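Side-chain contacts in arginase (Medicago truncatula, PDB 6VSS), which hydrolyses L-arginine to urea and L-ornithine with two manganese ions per subunit, and also converts agmatine to putrescine: residues G51-S56 with R108-I113; S64-V69 with R87-I92; H74-E79 with H191-N196; E122-C127 with K132-V137. One frame throughout, in Å; residues are numbered along the deposited sequence.

Contact 1: residues G51-S56 with R108-I113; sequences GELMRS and RDPRVI
Asp109 OD1 is gripped twice by Arg111, the residue that Met54 touches from helix 25-57: the backbone Arg111 N reaches it at 2.9 Å, closing an Asx turn, and the side-chain nitrogen NE bonds to it too. The guanidinium takes the carboxylate side-on, since Arg111 NH2 also bonds to Asp109 OD2 at 2.7 Å, with that oxygen almost in the guanidinium plane. The donors arrive differently, NE on the syn lone pair of OD1 and the backbone N from above the carboxylate plane. A leucine in place of Arg111 would probably leave the Asp109 carboxylate without its charged mate, keeping the N-H of the turn, and Gly58 O without the donor NH1. The helix side chains that touch this loop, which leads into strand 113-118, are the apolar Leu53 and Met54. Methionine suits the site because its flexible chain, bent at chi2 (-45°), carries the sulfur and terminal methyl over to Pro110, whose rigid ring presents a firm surface. Met54 SD lies 4.0 Å from Arg111 CG, and Leu53 CD2 flanks Pro110 CB at 4.2 Å. Met54 CE presses closest, 3.5 Å from Pro110 CB and 3.1 Å from Pro110 O.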
loop_
_atom_site.group_PDB
_atom_site.type_symbol
_atom_site.label_atom_id
_atom_site.label_comp_id
_atom_site.label_asym_id
_atom_site.label_seq_id
_atom_site.Cartn_x
_atom_site.Cartn_y
_atom_site.Cartn_z
ATOM N N GLY B 51 -5.076 -41.235 -2.717
ATOM C CA GLY B 51 -5.857 -42.222 -3.476
ATOM C C GLY B 51 -6.523 -43.272 -2.576
ATOM O O GLY B 51 -7.698 -43.580 -2.769
ATOM N N GLU B 52 -5.763 -43.855 -1.651
ATOM C CA GLU B 52 -6.220 -44.866 -0.661
ATOM C C GLU B 52 -7.288 -44.219 0.199
ATOM O O GLU B 52 -8.292 -44.838 0.451
ATOM C CB GLU B 52 -5.062 -45.299 0.242
ATOM C CG GLU B 52 -4.079 -46.238 -0.431
ATOM C CD GLU B 52 -2.865 -46.632 0.410
ATOM O OE1 GLU B 52 -1.889 -47.171 -0.182
ATOM O OE2 GLU B 52 -2.893 -46.425 1.662
ATOM N N LEU B 53 -7.039 -42.981 0.641
ATOM C CA LEU B 53 -8.015 -42.286 1.497
ATOM C C LEU B 53 -9.354 -42.268 0.753
ATOM O O LEU B 53 -10.358 -42.767 1.279
ATOM C CB LEU B 53 -7.498 -40.887 1.823
ATOM C CG LEU B 53 -8.503 -40.031 2.568
ATOM C CD1 LEU B 53 -9.076 -40.793 3.741
ATOM C CD2 LEU B 53 -7.870 -38.733 3.033
ATOM N N MET B 54 -9.375 -41.729 -0.457
ATOM C CA MET B 54 -10.660 -41.622 -1.177
ATOM C C MET B 54 -11.225 -43.018 -1.407
ATOM O O MET B 54 -12.438 -43.180 -1.198
ATOM C CB MET B 54 -10.483 -40.921 -2.518
ATOM C CG MET B 54 -9.797 -39.597 -2.385
ATOM S SD MET B 54 -10.371 -38.536 -1.061
ATOM C CE MET B 54 -8.912 -37.500 -0.945
ATOM N N ARG B 55 -10.383 -43.965 -1.849
ATOM C CA ARG B 55 -10.844 -45.339 -2.173
ATOM C C ARG B 55 -11.362 -45.996 -0.879
ATOM O O ARG B 55 -12.192 -46.937 -0.964
ATOM C CB ARG B 55 -9.765 -46.187 -2.858
ATOM C CG ARG B 55 -9.736 -45.984 -4.362
ATOM C CD ARG B 55 -8.777 -46.880 -5.110
ATOM N NE ARG B 55 -7.513 -47.108 -4.437
ATOM C CZ ARG B 55 -6.444 -46.315 -4.506
ATOM N NH1 ARG B 55 -6.479 -45.170 -5.169
ATOM N NH2 ARG B 55 -5.334 -46.642 -3.873
ATOM N N SER B 56 -10.967 -45.523 0.297
ATOM C CA SER B 56 -11.518 -46.165 1.501
ATOM C C SER B 56 -12.759 -45.402 1.996
ATOM O O SER B 56 -13.652 -46.051 2.582
ATOM C CB SER B 56 -10.455 -46.385 2.496
ATOM O OG SER B 56 -9.936 -45.172 2.883
ATOM N N ARG B 108 -14.478 -29.471 2.976
ATOM C CA ARG B 108 -14.038 -30.362 4.090
ATOM C C ARG B 108 -14.101 -31.835 3.683
ATOM O O ARG B 108 -13.381 -32.640 4.277
ATOM C CB ARG B 108 -14.928 -30.204 5.320
ATOM C CG ARG B 108 -14.706 -28.905 6.061
ATOM C CD ARG B 108 -15.638 -28.848 7.263
ATOM N NE ARG B 108 -15.772 -27.473 7.705
ATOM C CZ ARG B 108 -14.748 -26.733 8.109
ATOM N NH1 ARG B 108 -13.526 -27.243 8.157
ATOM N NH2 ARG B 108 -14.943 -25.482 8.474
ATOM N N ASP B 109 -14.964 -32.218 2.758
ATOM C CA ASP B 109 -14.941 -33.608 2.269
ATOM C C ASP B 109 -13.688 -33.775 1.407
ATOM O O ASP B 109 -13.555 -33.116 0.397
ATOM C CB ASP B 109 -16.285 -33.924 1.632
ATOM C CG ASP B 109 -16.449 -35.352 1.156
ATOM O OD1 ASP B 109 -15.431 -36.086 1.032
ATOM O OD2 ASP B 109 -17.600 -35.709 0.849
ATOM N N PRO B 110 -12.714 -34.649 1.764
ATOM C CA PRO B 110 -11.549 -34.908 0.930
ATOM C C PRO B 110 -11.861 -35.417 -0.474
ATOM O O PRO B 110 -11.020 -35.280 -1.345
ATOM C CB PRO B 110 -10.801 -36.018 1.662
ATOM C CG PRO B 110 -11.208 -35.831 3.086
ATOM C CD PRO B 110 -12.656 -35.416 3.011
ATOM N N ARG B 111 -13.055 -35.945 -0.681
ATOM C CA ARG B 111 -13.428 -36.505 -1.993
ATOM C C ARG B 111 -13.750 -35.340 -2.926
ATOM O O ARG B 111 -13.772 -35.518 -4.098
ATOM C CB ARG B 111 -14.615 -37.448 -1.816
ATOM C CG ARG B 111 -14.319 -38.638 -0.917
ATOM C CD ARG B 111 -15.592 -39.435 -0.671
ATOM N NE ARG B 111 -16.541 -38.635 0.084
ATOM C CZ ARG B 111 -17.651 -39.103 0.632
ATOM N NH1 ARG B 111 -17.960 -40.388 0.518
ATOM N NH2 ARG B 111 -18.456 -38.274 1.284
ATOM N N VAL B 112 -14.014 -34.172 -2.376
ATOM C CA VAL B 112 -14.264 -32.952 -3.185
ATOM C C VAL B 112 -12.937 -32.307 -3.570
ATOM O O VAL B 112 -12.815 -31.851 -4.700
ATOM C CB VAL B 112 -15.149 -31.973 -2.413
ATOM C CG1 VAL B 112 -15.369 -30.723 -3.237
ATOM C CG2 VAL B 112 -16.452 -32.650 -2.045
ATOM N N ILE B 113 -11.997 -32.207 -2.643
ATOM C CA ILE B 113 -10.689 -31.563 -2.961
ATOM C C ILE B 113 -9.624 -32.050 -1.989
ATOM O O ILE B 113 -9.903 -32.210 -0.799
ATOM C CB ILE B 113 -10.819 -30.031 -2.987
ATOM C CG1 ILE B 113 -9.577 -29.406 -3.622
ATOM C CG2 ILE B 113 -11.099 -29.498 -1.566
ATOM C CD1 ILE B 113 -9.617 -27.915 -3.627
#

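Contact 2: residues S64-V69 with R87-I92; sequences SSLLGV and RIREAI
Leu66 and Ile92 reach toward each other tip to tip, and their terminal methyls form the tight part of this buried contact: Leu66 CD1 stands 3.7 Å from Ile92 CD1. Branched aliphatic residues fit here, since strand and helix axes come no nearer than 10.9 Å and a side chain from each must bridge the gap. With CG placed beside its backbone N (chi1 -53°), Leu66 extends CD1 far enough to graze Arg89 CG as well, at 4.1 Å, where the two chains run past each other in opposite directions. Beyond that methylene the packing slackens. The Arg89 guanidinium sets NH1 4.5 Å from Gly68 CA, which lies at its edge, near its plane, and a water lies between Arg89 NH1 and Gly68 N, though its bonds are weak and its place is doubtful. Gly68, having no side chain, lets the strand pass close to NH1. The charge of Arg89 is met elsewhere, by Asp118 in the chain and by Glu122 of a neighbouring subunit. The strand and helix run roughly antiparallel, at 149° between the short segments, and strand 113-118 then returns beside strand 63-69: the arrangement of a beta-alpha-beta crossover, at the edge of the parallel sheet of the arginase fold.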
loop_
_atom_site.group_PDB
_atom_site.type_symbol
_atom_site.label_atom_id
_atom_site.label_comp_id
_atom_site.label_asym_id
_atom_site.label_seq_id
_atom_site.Cartn_x
_atom_site.Cartn_y
_atom_site.Cartn_z
ATOM N N SER B 64 -10.690 -33.874 -7.277
ATOM C CA SER B 64 -9.778 -32.781 -7.683
ATOM C C SER B 64 -8.603 -32.787 -6.683
ATOM O O SER B 64 -8.826 -32.665 -5.455
ATOM C CB SER B 64 -10.509 -31.424 -7.756
ATOM O OG SER B 64 -11.524 -31.405 -8.741
ATOM N N SER B 65 -7.393 -32.930 -7.208
ATOM C CA SER B 65 -6.128 -33.181 -6.480
ATOM C C SER B 65 -5.090 -32.127 -6.872
ATOM O O SER B 65 -4.729 -32.028 -8.089
ATOM C CB SER B 65 -5.680 -34.576 -6.769
ATOM O OG SER B 65 -6.789 -35.424 -6.523
ATOM N N LEU B 66 -4.731 -31.264 -5.899
ATOM C CA LEU B 66 -3.860 -30.114 -6.158
ATOM C C LEU B 66 -2.445 -30.634 -6.340
ATOM O O LEU B 66 -1.895 -31.237 -5.431
ATOM C CB LEU B 66 -3.968 -29.123 -5.002
ATOM C CG LEU B 66 -5.389 -28.707 -4.671
ATOM C CD1 LEU B 66 -5.430 -27.505 -3.733
ATOM C CD2 LEU B 66 -6.114 -28.388 -5.938
ATOM N N LEU B 67 -1.860 -30.324 -7.480
ATOM C CA LEU B 67 -0.409 -30.459 -7.765
ATOM C C LEU B 67 0.138 -29.079 -8.106
ATOM O O LEU B 67 -0.304 -28.489 -9.116
ATOM C CB LEU B 67 -0.242 -31.489 -8.896
ATOM C CG LEU B 67 1.188 -31.817 -9.282
ATOM C CD1 LEU B 67 1.791 -32.801 -8.287
ATOM C CD2 LEU B 67 1.258 -32.370 -10.696
ATOM N N GLY B 68 0.973 -28.540 -7.219
ATOM C CA GLY B 68 1.763 -27.323 -7.407
ATOM C C GLY B 68 2.922 -27.545 -8.367
ATOM O O GLY B 68 3.636 -28.600 -8.275
ATOM N N VAL B 69 3.076 -26.584 -9.288
ATOM C CA VAL B 69 4.270 -26.470 -10.169
ATOM C C VAL B 69 4.746 -25.027 -10.051
ATOM O O VAL B 69 4.329 -24.167 -10.836
ATOM C CB VAL B 69 3.927 -26.906 -11.599
ATOM C CG1 VAL B 69 5.172 -26.944 -12.459
ATOM C CG2 VAL B 69 3.188 -28.240 -11.617
ATOM N N ARG B 87 0.430 -20.087 -1.415
ATOM C CA ARG B 87 -0.457 -18.918 -1.121
ATOM C C ARG B 87 -1.891 -19.295 -1.506
ATOM O O ARG B 87 -2.775 -19.011 -0.746
ATOM C CB ARG B 87 0.051 -17.648 -1.814
ATOM C CG ARG B 87 1.302 -17.078 -1.163
ATOM C CD ARG B 87 1.000 -16.479 0.200
ATOM N NE ARG B 87 0.452 -15.126 0.069
ATOM C CZ ARG B 87 1.217 -14.051 -0.196
ATOM N NH1 ARG B 87 0.679 -12.843 -0.298
ATOM N NH2 ARG B 87 2.527 -14.200 -0.357
ATOM N N ILE B 88 -2.057 -19.977 -2.633
ATOM C CA ILE B 88 -3.424 -20.424 -3.051
ATOM C C ILE B 88 -3.958 -21.462 -2.056
ATOM O O ILE B 88 -5.077 -21.251 -1.548
ATOM C CB ILE B 88 -3.440 -20.932 -4.491
ATOM C CG1 ILE B 88 -3.033 -19.849 -5.488
ATOM C CG2 ILE B 88 -4.809 -21.495 -4.851
ATOM C CD1 ILE B 88 -2.640 -20.472 -6.835
ATOM N N ARG B 89 -3.199 -22.485 -1.679
ATOM C CA ARG B 89 -3.738 -23.455 -0.678
ATOM C C ARG B 89 -4.129 -22.734 0.615
ATOM O O ARG B 89 -5.113 -23.090 1.242
ATOM C CB ARG B 89 -2.770 -24.589 -0.397
ATOM C CG ARG B 89 -2.526 -25.416 -1.643
ATOM C CD ARG B 89 -1.680 -26.606 -1.394
ATOM N NE ARG B 89 -0.352 -26.129 -1.108
ATOM C CZ ARG B 89 0.635 -26.056 -2.010
ATOM N NH1 ARG B 89 0.455 -26.496 -3.234
ATOM N NH2 ARG B 89 1.818 -25.644 -1.654
ATOM N N GLU B 90 -3.300 -21.860 1.109
ATOM C CA GLU B 90 -3.654 -21.182 2.368
ATOM C C GLU B 90 -4.991 -20.448 2.166
ATOM O O GLU B 90 -5.785 -20.414 3.081
ATOM C CB GLU B 90 -2.554 -20.212 2.790
ATOM C CG GLU B 90 -3.098 -19.235 3.786
ATOM C CD GLU B 90 -2.078 -18.277 4.329
ATOM O OE1 GLU B 90 -1.766 -17.297 3.630
ATOM O OE2 GLU B 90 -1.579 -18.550 5.420
ATOM N N ALA B 91 -5.181 -19.735 1.051
ATOM C CA ALA B 91 -6.426 -18.979 0.834
ATOM C C ALA B 91 -7.620 -19.933 0.659
ATOM O O ALA B 91 -8.695 -19.573 1.074
ATOM C CB ALA B 91 -6.251 -18.015 -0.308
ATOM N N ILE B 92 -7.444 -21.121 0.075
ATOM C CA ILE B 92 -8.562 -22.085 -0.050
ATOM C C ILE B 92 -9.074 -22.385 1.348
ATOM O O ILE B 92 -10.288 -22.524 1.512
ATOM C CB ILE B 92 -8.141 -23.383 -0.749
ATOM C CG1 ILE B 92 -7.947 -23.165 -2.242
ATOM C CG2 ILE B 92 -9.147 -24.487 -0.502
ATOM C CD1 ILE B 92 -7.165 -24.322 -2.885
HETATM O O HOH W 1 -0.476 -28.420 -4.346
#

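Contact 3: residues H74-E79 with H191-N196; sequences HSSFHE and HDFEGN
Ser76 and His74 meet Phe193 and Asn196 in a loop-to-loop contact mainly of van der Waals kind, where the loops following strands 63-69 and 178-183 come together. The second loop is shaped by a type I' turn from Phe193 to Asn196, closed by the backbone bond from Asn196 N to Phe193 O. Its positive phi at both Glu194 and Gly195 suits a glycine in the second of those places. Phe193 carries its ring toward the first loop because CG lies opposite the backbone N (chi1 -165°), and Phe193 CE1 comes within 3.6 Å of Ser76 CB. The serine hydroxyl is occupied elsewhere, hydrogen-bonded to His200, so it is the methylene that meets the ring; Phe193 also packs edge-to-face with Tyr190. The His74 ring and the Asn196 amide approach each other with planes 56° apart, His74 ND1 and Asn196 ND2 being 3.3 Å from one another, while Asn196 OD1 accepts from Tyr198 N. A water donates to Glu194 OE2 at 3.0 Å and sits so close to Ser76 O that its place there is doubtful. Ser76 binds L-ornithine, and residues Glu194 to Asn196 are probably substrate-binding as in related enzymes. Asp95 of a neighbouring subunit, also an ornithine-binding position, packs on Phe77. The contact is thus part of the wall of the arginase active site.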
loop_
_atom_site.group_PDB
_atom_site.type_symbol
_atom_site.label_atom_id
_atom_site.label_comp_id
_atom_site.label_asym_id
_atom_site.label_seq_id
_atom_site.Cartn_x
_atom_site.Cartn_y
_atom_site.Cartn_z
ATOM N N HIS B 74 9.787 -19.092 -16.985
ATOM C CA HIS B 74 9.352 -19.069 -18.404
ATOM C C HIS B 74 8.597 -17.770 -18.663
ATOM O O HIS B 74 8.207 -17.558 -19.786
ATOM C CB HIS B 74 8.556 -20.356 -18.748
ATOM C CG HIS B 74 9.440 -21.541 -18.908
ATOM N ND1 HIS B 74 10.755 -21.429 -19.353
ATOM C CD2 HIS B 74 9.251 -22.851 -18.640
ATOM C CE1 HIS B 74 11.324 -22.614 -19.380
ATOM N NE2 HIS B 74 10.428 -23.511 -18.929
ATOM N N SER B 75 8.375 -16.949 -17.640
ATOM C CA SER B 75 7.635 -15.667 -17.748
ATOM C C SER B 75 8.510 -14.639 -18.481
ATOM O O SER B 75 9.758 -14.653 -18.325
ATOM C CB SER B 75 7.197 -15.166 -16.405
ATOM O OG SER B 75 6.464 -16.136 -15.686
ATOM N N SER B 76 7.874 -13.750 -19.222
ATOM C CA SER B 76 8.518 -12.750 -20.106
ATOM C C SER B 76 8.841 -11.477 -19.301
ATOM O O SER B 76 9.784 -10.775 -19.679
ATOM C CB SER B 76 7.593 -12.463 -21.277
ATOM O OG SER B 76 6.245 -12.394 -20.824
ATOM N N PHE B 77 8.127 -11.215 -18.200
ATOM C CA PHE B 77 8.190 -9.903 -17.497
ATOM C C PHE B 77 8.504 -10.114 -16.018
ATOM O O PHE B 77 9.346 -9.395 -15.525
ATOM C CB PHE B 77 6.889 -9.136 -17.762
ATOM C CG PHE B 77 6.639 -7.893 -16.945
ATOM C CD1 PHE B 77 7.378 -6.738 -17.164
ATOM C CD2 PHE B 77 5.649 -7.876 -15.964
ATOM C CE1 PHE B 77 7.139 -5.602 -16.401
ATOM C CE2 PHE B 77 5.419 -6.740 -15.208
ATOM C CZ PHE B 77 6.149 -5.605 -15.437
ATOM N N HIS B 78 7.795 -11.004 -15.320
ATOM C CA HIS B 78 7.910 -11.162 -13.849
ATOM C C HIS B 78 7.705 -12.633 -13.452
ATOM O O HIS B 78 6.709 -13.265 -13.910
ATOM C CB HIS B 78 6.967 -10.142 -13.175
ATOM C CG HIS B 78 7.284 -9.949 -11.742
ATOM N ND1 HIS B 78 7.215 -10.993 -10.843
ATOM C CD2 HIS B 78 7.722 -8.859 -11.048
ATOM C CE1 HIS B 78 7.571 -10.546 -9.647
ATOM N NE2 HIS B 78 7.894 -9.243 -9.742
ATOM N N GLU B 79 8.612 -13.181 -12.655
ATOM C CA GLU B 79 8.620 -14.625 -12.293
ATOM C C GLU B 79 7.910 -14.936 -10.964
ATOM O O GLU B 79 7.973 -16.060 -10.542
ATOM C CB GLU B 79 10.075 -15.086 -12.216
ATOM C CG GLU B 79 10.849 -14.871 -13.510
ATOM C CD GLU B 79 12.235 -15.482 -13.607
ATOM O OE1 GLU B 79 12.619 -16.236 -12.738
ATOM O OE2 GLU B 79 12.918 -15.170 -14.548
ATOM N N HIS B 191 4.426 -18.974 -32.019
ATOM C CA HIS B 191 5.283 -20.092 -32.502
ATOM C C HIS B 191 6.649 -19.960 -31.832
ATOM O O HIS B 191 7.233 -20.990 -31.501
ATOM C CB HIS B 191 5.420 -20.110 -34.025
ATOM C CG HIS B 191 6.376 -21.149 -34.511
ATOM N ND1 HIS B 191 6.196 -22.506 -34.257
ATOM C CD2 HIS B 191 7.510 -21.045 -35.230
ATOM C CE1 HIS B 191 7.168 -23.185 -34.813
ATOM N NE2 HIS B 191 7.992 -22.311 -35.411
ATOM N N ASP B 192 7.084 -18.725 -31.574
ATOM C CA ASP B 192 8.503 -18.392 -31.271
ATOM C C ASP B 192 8.531 -17.053 -30.527
ATOM O O ASP B 192 8.532 -15.996 -31.154
ATOM C CB ASP B 192 9.327 -18.405 -32.565
ATOM C CG ASP B 192 10.813 -18.146 -32.415
ATOM O OD1 ASP B 192 11.308 -18.073 -31.267
ATOM O OD2 ASP B 192 11.470 -18.048 -33.460
ATOM N N PHE B 193 8.558 -17.130 -29.208
ATOM C CA PHE B 193 8.696 -15.997 -28.267
ATOM C C PHE B 193 10.121 -16.028 -27.698
ATOM O O PHE B 193 10.378 -16.875 -26.788
ATOM C CB PHE B 193 7.638 -16.096 -27.160
ATOM C CG PHE B 193 7.490 -14.817 -26.379
ATOM C CD1 PHE B 193 8.379 -14.502 -25.368
ATOM C CD2 PHE B 193 6.516 -13.898 -26.706
ATOM C CE1 PHE B 193 8.265 -13.297 -24.689
ATOM C CE2 PHE B 193 6.399 -12.694 -26.018
ATOM C CZ PHE B 193 7.273 -12.395 -25.016
ATOM N N GLU B 194 10.998 -15.164 -28.244
ATOM C CA GLU B 194 12.388 -14.873 -27.783
ATOM C C GLU B 194 13.217 -16.170 -27.813
ATOM O O GLU B 194 13.978 -16.395 -26.863
ATOM C CB GLU B 194 12.342 -14.223 -26.393
ATOM C CG GLU B 194 11.578 -12.906 -26.336
ATOM C CD GLU B 194 11.648 -12.147 -25.009
ATOM O OE1 GLU B 194 12.553 -12.450 -24.213
ATOM O OE2 GLU B 194 10.819 -11.236 -24.767
ATOM N N GLY B 195 13.033 -17.010 -28.850
ATOM C CA GLY B 195 13.663 -18.340 -29.023
ATOM C C GLY B 195 13.449 -19.302 -27.850
ATOM O O GLY B 195 14.180 -20.329 -27.815
ATOM N N ASN B 196 12.501 -19.029 -26.930
ATOM C CA ASN B 196 12.143 -19.935 -25.798
ATOM C C ASN B 196 10.921 -20.780 -26.169
ATOM O O ASN B 196 9.765 -20.366 -25.918
ATOM C CB ASN B 196 11.859 -19.219 -24.472
ATOM C CG ASN B 196 11.648 -20.207 -23.336
ATOM O OD1 ASN B 196 11.834 -21.408 -23.521
ATOM N ND2 ASN B 196 11.287 -19.713 -22.156
HETATM O O HOH W 2 10.566 -10.175 -21.973
#

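Contact 4: residues E122-C127 with K132-V137; sequences EEIRDC and KRLANV
The helical residues Ile124 and Arg125 face Leu134 and Val137 of the next helix, a short link away along the chain, and the CA atoms come nearest at Arg125 CA and Leu134 CA, 7.5 Å apart. Side chains bridge this distance. Leu134 works as a fork: with CG opposite its backbone N (chi1 -162°), it sends its two methyls to different neighbours. Leu134 CD1 rests 3.8 Å from Ile124 CG2, and Leu134 CD2 lies 4.0 Å from Arg125 CG. Ile124 is branched in its turn, so that the same residue can reach two partners; its longer arm puts Ile124 CD1 4.1 Å from Val137 CG1, one helical turn along from Leu134. Beta-branched and gamma-branched aliphatics suit this buried seam, since their methyls spread over it with little chain to fix. Helices 121-125 and 131-146 together form the connection from strand 113-118 to strand 151-157, a beta-alpha-beta crossover that passes over the intervening strand 63-69 of the parallel sheet. Helix 25-57 packs against this pair, Ile36 touching Val137. Arginine suits the border because its methylenes lie against leucine at an exposed position, and the guanidinium of Arg125, its chain bent at chi3, makes a long, weak ion pair with Asp131. Just past Arg125, Asp126 forms salt bridges with Lys50 and Arg46 of a neighbouring subunit.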
loop_
_atom_site.group_PDB
_atom_site.type_symbol
_atom_site.label_atom_id
_atom_site.label_comp_id
_atom_site.label_asym_id
_atom_site.label_seq_id
_atom_site.Cartn_x
_atom_site.Cartn_y
_atom_site.Cartn_z
ATOM N N GLU B 122 12.598 -25.501 -8.089
ATOM C CA GLU B 122 13.835 -24.758 -7.733
ATOM C C GLU B 122 14.967 -25.766 -7.473
ATOM O O GLU B 122 16.043 -25.633 -8.069
ATOM C CB GLU B 122 13.561 -23.826 -6.537
ATOM C CG GLU B 122 14.813 -23.194 -5.906
ATOM C CD GLU B 122 14.639 -22.125 -4.800
ATOM O OE1 GLU B 122 13.659 -22.155 -4.009
ATOM O OE2 GLU B 122 15.526 -21.263 -4.681
ATOM N N GLU B 123 14.773 -26.731 -6.592
ATOM C CA GLU B 123 15.832 -27.718 -6.233
ATOM C C GLU B 123 16.267 -28.572 -7.443
ATOM O O GLU B 123 17.489 -28.871 -7.593
ATOM C CB GLU B 123 15.352 -28.597 -5.089
ATOM C CG GLU B 123 15.087 -27.822 -3.805
ATOM C CD GLU B 123 13.650 -27.326 -3.612
ATOM O OE1 GLU B 123 12.854 -27.335 -4.598
ATOM O OE2 GLU B 123 13.328 -26.885 -2.470
ATOM N N ILE B 124 15.340 -28.903 -8.317
ATOM C CA ILE B 124 15.657 -29.657 -9.555
ATOM C C ILE B 124 16.435 -28.771 -10.523
ATOM O O ILE B 124 17.482 -29.247 -11.024
ATOM C CB ILE B 124 14.401 -30.218 -10.203
ATOM C CG1 ILE B 124 13.795 -31.300 -9.313
ATOM C CG2 ILE B 124 14.745 -30.720 -11.597
ATOM C CD1 ILE B 124 12.377 -31.613 -9.683
ATOM N N ARG B 125 15.944 -27.568 -10.817
ATOM C CA ARG B 125 16.673 -26.626 -11.714
ATOM C C ARG B 125 18.078 -26.479 -11.127
ATOM O O ARG B 125 19.042 -26.516 -11.882
ATOM C CB ARG B 125 16.022 -25.237 -11.808
ATOM C CG ARG B 125 14.990 -25.097 -12.918
ATOM C CD ARG B 125 14.317 -23.739 -13.111
ATOM N NE ARG B 125 15.156 -22.551 -13.346
ATOM C CZ ARG B 125 15.836 -22.259 -14.469
ATOM N NH1 ARG B 125 16.514 -21.128 -14.554
ATOM N NH2 ARG B 125 15.871 -23.099 -15.488
ATOM N N ASP B 126 18.183 -26.321 -9.810
ATOM C CA ASP B 126 19.493 -26.104 -9.132
ATOM C C ASP B 126 20.436 -27.321 -9.289
ATOM O O ASP B 126 21.544 -27.202 -8.833
ATOM C CB ASP B 126 19.352 -25.750 -7.639
ATOM C CG ASP B 126 20.691 -25.347 -7.010
ATOM O OD1 ASP B 126 21.400 -24.525 -7.614
ATOM O OD2 ASP B 126 21.051 -25.890 -5.961
ATOM N N CYS B 127 20.020 -28.462 -9.838
ATOM C CA CYS B 127 20.904 -29.619 -10.171
ATOM C C CYS B 127 21.406 -29.504 -11.609
ATOM O O CYS B 127 22.082 -30.445 -12.089
ATOM C CB CYS B 127 20.172 -30.945 -10.107
ATOM S SG CYS B 127 19.597 -31.289 -8.445
ATOM N N LYS B 132 13.694 -29.057 -21.091
ATOM C CA LYS B 132 13.037 -30.225 -21.737
ATOM C C LYS B 132 12.845 -31.300 -20.673
ATOM O O LYS B 132 11.742 -31.819 -20.549
ATOM C CB LYS B 132 13.856 -30.673 -22.950
ATOM C CG LYS B 132 13.384 -31.951 -23.631
ATOM C CD LYS B 132 13.917 -32.113 -25.056
ATOM C CE LYS B 132 12.918 -32.772 -25.998
ATOM N NZ LYS B 132 12.904 -32.136 -27.344
ATOM N N ARG B 133 13.862 -31.583 -19.867
ATOM C CA ARG B 133 13.773 -32.636 -18.830
ATOM C C ARG B 133 12.884 -32.087 -17.711
ATOM O O ARG B 133 12.043 -32.809 -17.189
ATOM C CB ARG B 133 15.182 -33.031 -18.395
ATOM C CG ARG B 133 15.208 -33.935 -17.174
ATOM C CD ARG B 133 15.085 -35.406 -17.516
ATOM N NE ARG B 133 15.485 -36.323 -16.448
ATOM C CZ ARG B 133 16.743 -36.568 -16.051
ATOM N NH1 ARG B 133 17.774 -35.931 -16.586
ATOM N NH2 ARG B 133 16.966 -37.438 -15.079
ATOM N N LEU B 134 12.979 -30.810 -17.394
ATOM C CA LEU B 134 12.031 -30.229 -16.402
ATOM C C LEU B 134 10.561 -30.490 -16.802
ATOM O O LEU B 134 9.747 -30.884 -15.968
ATOM C CB LEU B 134 12.302 -28.730 -16.317
ATOM C CG LEU B 134 11.735 -28.100 -15.068
ATOM C CD1 LEU B 134 12.360 -28.789 -13.866
ATOM C CD2 LEU B 134 11.990 -26.612 -15.042
ATOM N N ALA B 135 10.203 -30.212 -18.057
ATOM C CA ALA B 135 8.852 -30.447 -18.609
ATOM C C ALA B 135 8.474 -31.930 -18.443
ATOM O O ALA B 135 7.344 -32.208 -18.026
ATOM C CB ALA B 135 8.841 -30.026 -20.043
ATOM N N ASN B 136 9.418 -32.827 -18.716
ATOM C CA ASN B 136 9.206 -34.286 -18.575
ATOM C C ASN B 136 8.858 -34.608 -17.123
ATOM O O ASN B 136 7.981 -35.395 -16.892
ATOM C CB ASN B 136 10.430 -35.060 -19.061
ATOM C CG ASN B 136 10.435 -35.274 -20.560
ATOM O OD1 ASN B 136 9.457 -35.000 -21.236
ATOM N ND2 ASN B 136 11.536 -35.755 -21.092
ATOM N N VAL B 137 9.549 -33.979 -16.180
ATOM C CA VAL B 137 9.316 -34.223 -14.733
ATOM C C VAL B 137 7.915 -33.712 -14.355
ATOM O O VAL B 137 7.238 -34.377 -13.543
ATOM C CB VAL B 137 10.414 -33.567 -13.870
ATOM C CG1 VAL B 137 9.942 -33.415 -12.438
ATOM C CG2 VAL B 137 11.726 -34.345 -13.935
#

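Overall arrangement
Contacts 1 and 2 are neighbours, centres 16 Å apart, and touch where Ile113 of the one packs on Ser64 and Leu66 of the other; contact 2 is nested within the loop that contact 1 closes. Contact 4 follows in the chain, inside the long span closed by contact 3, and the centres of these two are 17 Å apart. Contacts 1 and 3 lie on opposite sides of the chain's centre, about 38 Å between centres: contact 1 where the chain enters strand 113-118, contact 3 among the loops near the manganese site. Contacts 1, 2 and 4 also border a neighbouring subunit: Arg89 of contact 2 pairs with Glu122 of another subunit, helping join the hexamer.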